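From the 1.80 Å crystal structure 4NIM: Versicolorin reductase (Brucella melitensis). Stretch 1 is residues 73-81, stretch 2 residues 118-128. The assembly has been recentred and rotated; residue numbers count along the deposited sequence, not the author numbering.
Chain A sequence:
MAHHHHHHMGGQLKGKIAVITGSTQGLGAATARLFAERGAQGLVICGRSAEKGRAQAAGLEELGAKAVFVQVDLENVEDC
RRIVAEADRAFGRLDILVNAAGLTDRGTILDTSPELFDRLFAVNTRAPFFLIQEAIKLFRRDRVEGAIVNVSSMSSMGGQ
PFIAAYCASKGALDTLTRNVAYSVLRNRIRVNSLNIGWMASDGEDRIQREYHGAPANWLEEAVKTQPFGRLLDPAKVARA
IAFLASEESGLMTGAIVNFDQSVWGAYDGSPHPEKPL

Stretch 1, residues 73-81: DLENVEDCR
Stretch 2 (118-128) DRLFAVNTRAP

A turn that leads into a helix can dock on the flank of another helix by offering its carbonyls and a few small bumps, and residues 73-81 and 118-128 of this versicolorin reductase illustrate how. Stretch 1 begins as a type I beta turn from Asp73 to Asn76, closed by Asn76 N to Asp73 O at 2.9 Å, with Leu74 and Glu75 at phi/psi of -66/-11 and -70/-19. Asp73 (-117/108, chi1 t) steadies the turn: its OD1 accepts from Glu75 N at 3.1 Å, while its own N donates to Asp79 OD2 at 2.8 Å. Asn76 (-96/114, chi1 t) is the N-cap, OD1 accepting from Glu78 N at 2.8 Å, and the helix runs on from Val77 with Arg81 N bonded to Val77 O at 2.9 Å, this short helix heading broadly the same way as stretch 2.

Stretch 2 is helical throughout but not uniform. Ordinary turns, such as Ala122 N to Asp118 O at 2.8 Å and Val123 N to Arg119 O at 3.0 Å, give way to a wider pi-type turn at 122-126. Here Arg126 N reaches Phe121 O at 2.8 Å and Ala127 N reaches Ala122 O at 2.9 Å. Thr125 has an unusual phi/psi of -132/-54, and the helix kinks where Pro128, lacking an amide hydrogen, makes no bond to the preceding turn.

The register is set by Glu75 and Ala122, whose CA atoms lie 5.1 Å apart. So close an approach is accommodated by a small side chain: Ala122 CB points toward the turn and meets Glu75 CG at 4.1 Å. The Glu75 side chain (chi1 m, chi2 t) starts sideways and then passes along the helix, its CG 3.7 Å from Val123 CG2 and its OE2 3.7 Å from Arg119 CD, so that its CG packs on the valine methyl while OE2 lies against the aliphatic CD of Arg119.

Ala127 provides the second shallow place. Leu74 and Cys80, both pointing toward stretch 2 with chi1 m, converge on its methyl: Leu74 CB lies 4.1 Å from Ala127 CB, and Cys80 SG lies 3.6 Å from that same CB. Leu74, with chi2 t, also extends CD1 to within 4.4 Å of Val123 CG1, a looser apolar contact with a valine of chi1 t.

Arg126 spans the remaining gap. Its chi angles of t, t, p and -165° bring NH2 to Glu75 O at 2.6 Å, a short hydrogen bond with an N-H...O angle of 132°, the carbonyl lying at the guanidinium edge near its plane. Val77, chi1 t, approaches the same group obliquely, CG2 3.5 Å from Arg126 NE.

One water fills the hollow between these groups. It donates to Leu74 O at 2.9 Å and to Ala122 O at 2.7 Å, and accepts from Arg126 NE at 2.9 Å. Because Leu74 O and Ala122 O, 4.0 Å apart, are both acceptors, they cannot bond each other; the water supplies the hydrogens. The contact buries 411 Å² in all.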

# COMPACT_ATOMS: atom_id res chain seq x y z
N ASP A 73 -12.73 6.20 -6.31
CA ASP A 73 -11.69 6.82 -7.12
C ASP A 73 -10.71 7.41 -6.09
O ASP A 73 -11.05 8.37 -5.38
CB ASP A 73 -12.31 7.93 -7.97
CG ASP A 73 -11.28 8.76 -8.72
OD1 ASP A 73 -10.07 8.44 -8.72
OD2 ASP A 73 -11.72 9.77 -9.29
N LEU A 74 -9.53 6.81 -5.95
CA LEU A 74 -8.60 7.25 -4.91
C LEU A 74 -8.06 8.67 -5.12
O LEU A 74 -7.50 9.27 -4.20
CB LEU A 74 -7.43 6.26 -4.75
CG LEU A 74 -7.73 4.91 -4.15
CD1 LEU A 74 -6.45 4.07 -4.15
CD2 LEU A 74 -8.31 5.05 -2.74
N GLU A 75 -8.30 9.23 -6.29
CA GLU A 75 -7.92 10.67 -6.53
C GLU A 75 -8.81 11.60 -5.74
O GLU A 75 -8.49 12.76 -5.53
CB GLU A 75 -8.03 11.03 -8.00
CG GLU A 75 -7.06 10.24 -8.85
CD GLU A 75 -7.19 10.56 -10.34
OE1 GLU A 75 -7.41 11.76 -10.70
OE2 GLU A 75 -7.08 9.61 -11.13
N ASN A 76 -9.96 11.08 -5.33
CA ASN A 76 -10.91 11.86 -4.56
C ASN A 76 -10.69 11.59 -3.07
O ASN A 76 -10.96 10.48 -2.57
CB ASN A 76 -12.33 11.54 -5.01
CG ASN A 76 -13.41 12.31 -4.25
OD1 ASN A 76 -13.22 12.77 -3.14
ND2 ASN A 76 -14.59 12.40 -4.86
N VAL A 77 -10.25 12.62 -2.35
CA VAL A 77 -9.95 12.48 -0.93
C VAL A 77 -11.17 12.01 -0.09
O VAL A 77 -11.03 11.27 0.87
CB VAL A 77 -9.30 13.76 -0.37
CG1 VAL A 77 -9.08 13.68 1.14
CG2 VAL A 77 -7.94 13.99 -1.03
N GLU A 78 -12.38 12.41 -0.48
CA GLU A 78 -13.58 11.97 0.25
C GLU A 78 -13.81 10.46 0.11
O GLU A 78 -14.33 9.82 1.02
CB GLU A 78 -14.82 12.79 -0.24
CG GLU A 78 -15.83 13.08 0.87
CD GLU A 78 -17.08 13.81 0.36
OE1 GLU A 78 -16.99 14.64 -0.59
OE2 GLU A 78 -18.18 13.54 0.90
N ASP A 79 -13.44 9.90 -1.05
CA ASP A 79 -13.49 8.46 -1.28
C ASP A 79 -12.48 7.75 -0.37
O ASP A 79 -12.78 6.72 0.26
CB ASP A 79 -13.22 8.11 -2.74
CG ASP A 79 -14.41 8.31 -3.64
OD1 ASP A 79 -15.49 8.75 -3.17
OD2 ASP A 79 -14.29 7.95 -4.83
N CYS A 80 -11.31 8.34 -0.24
CA CYS A 80 -10.30 7.84 0.68
C CYS A 80 -10.84 7.77 2.10
O CYS A 80 -10.73 6.73 2.78
CB CYS A 80 -9.03 8.72 0.65
SG CYS A 80 -8.19 8.60 -0.95
N ARG A 81 -11.44 8.87 2.53
CA ARG A 81 -12.05 8.89 3.86
C ARG A 81 -13.17 7.85 4.03
O ARG A 81 -13.25 7.24 5.10
CB ARG A 81 -12.54 10.28 4.21
CG ARG A 81 -11.40 11.28 4.29
CD ARG A 81 -11.96 12.67 4.40
NE ARG A 81 -10.91 13.56 4.83
CZ ARG A 81 -10.84 14.84 4.57
NH1 ARG A 81 -11.76 15.43 3.80
NH2 ARG A 81 -9.80 15.53 5.06
N ASP A 118 -0.37 15.20 -11.46
CA ASP A 118 -1.32 15.32 -10.36
C ASP A 118 -1.98 13.95 -10.03
O ASP A 118 -2.20 13.65 -8.87
CB ASP A 118 -2.42 16.33 -10.71
CG ASP A 118 -1.95 17.77 -10.62
OD1 ASP A 118 -0.86 18.01 -10.07
OD2 ASP A 118 -2.70 18.65 -11.09
N ARG A 119 -2.31 13.16 -11.06
CA ARG A 119 -2.92 11.81 -10.82
C ARG A 119 -1.93 10.91 -10.04
O ARG A 119 -2.30 10.16 -9.14
CB ARG A 119 -3.17 11.05 -12.15
CG ARG A 119 -4.35 11.42 -12.94
CD ARG A 119 -4.76 10.28 -13.90
NE ARG A 119 -3.82 9.98 -15.00
CZ ARG A 119 -3.62 10.78 -16.06
NH1 ARG A 119 -4.20 11.97 -16.14
NH2 ARG A 119 -2.78 10.40 -17.00
N LEU A 120 -0.69 10.90 -10.49
CA LEU A 120 0.34 10.12 -9.80
C LEU A 120 0.46 10.52 -8.32
O LEU A 120 0.39 9.65 -7.44
CB LEU A 120 1.67 10.30 -10.49
CG LEU A 120 1.80 9.46 -11.77
CD1 LEU A 120 2.96 9.91 -12.59
CD2 LEU A 120 1.97 7.96 -11.48
N PHE A 121 0.61 11.79 -8.04
CA PHE A 121 0.70 12.24 -6.63
C PHE A 121 -0.60 12.00 -5.87
O PHE A 121 -0.57 11.68 -4.69
CB PHE A 121 1.17 13.69 -6.52
CG PHE A 121 2.64 13.81 -6.60
CD1 PHE A 121 3.28 13.71 -7.81
CD2 PHE A 121 3.39 13.91 -5.45
CE1 PHE A 121 4.66 13.72 -7.87
CE2 PHE A 121 4.76 13.94 -5.50
CZ PHE A 121 5.40 13.83 -6.73
N ALA A 122 -1.75 12.15 -6.54
CA ALA A 122 -3.01 11.95 -5.91
C ALA A 122 -3.17 10.50 -5.44
O ALA A 122 -3.64 10.27 -4.31
CB ALA A 122 -4.16 12.32 -6.85
N VAL A 123 -2.79 9.53 -6.27
CA VAL A 123 -3.03 8.12 -5.93
C VAL A 123 -1.85 7.59 -5.11
O VAL A 123 -2.05 6.85 -4.18
CB VAL A 123 -3.25 7.22 -7.18
CG1 VAL A 123 -3.38 5.74 -6.80
CG2 VAL A 123 -4.49 7.68 -7.94
N ASN A 124 -0.62 7.99 -5.46
CA ASN A 124 0.57 7.35 -4.86
C ASN A 124 1.01 7.98 -3.53
O ASN A 124 1.73 7.33 -2.75
CB ASN A 124 1.73 7.31 -5.82
CG ASN A 124 1.45 6.46 -7.03
OD1 ASN A 124 0.57 5.60 -7.01
ND2 ASN A 124 2.24 6.64 -8.04
N THR A 125 0.55 9.20 -3.25
CA THR A 125 1.05 9.97 -2.12
C THR A 125 -0.08 10.54 -1.31
O THR A 125 -0.11 10.38 -0.09
CB THR A 125 2.01 11.14 -2.60
OG1 THR A 125 2.97 10.66 -3.58
CG2 THR A 125 2.74 11.66 -1.42
N ARG A 126 -1.00 11.28 -1.95
CA ARG A 126 -2.11 11.92 -1.23
C ARG A 126 -3.11 10.87 -0.65
O ARG A 126 -3.59 10.99 0.49
CB ARG A 126 -2.84 12.90 -2.15
CG ARG A 126 -3.81 13.80 -1.41
CD ARG A 126 -4.36 14.89 -2.30
NE ARG A 126 -5.30 14.39 -3.27
CZ ARG A 126 -5.71 15.07 -4.33
NH1 ARG A 126 -5.24 16.29 -4.57
NH2 ARG A 126 -6.56 14.53 -5.19
N ALA A 127 -3.45 9.88 -1.45
CA ALA A 127 -4.38 8.84 -0.97
C ALA A 127 -3.80 8.15 0.27
O ALA A 127 -4.46 8.14 1.30
CB ALA A 127 -4.79 7.90 -2.07
N PRO A 128 -2.54 7.67 0.22
CA PRO A 128 -1.98 7.17 1.49
C PRO A 128 -2.02 8.17 2.62
O PRO A 128 -2.33 7.79 3.74
CB PRO A 128 -0.57 6.79 1.10
CG PRO A 128 -0.72 6.30 -0.33
CD PRO A 128 -1.73 7.23 -0.93
O HOH W 1 -5.88 11.56 -3.40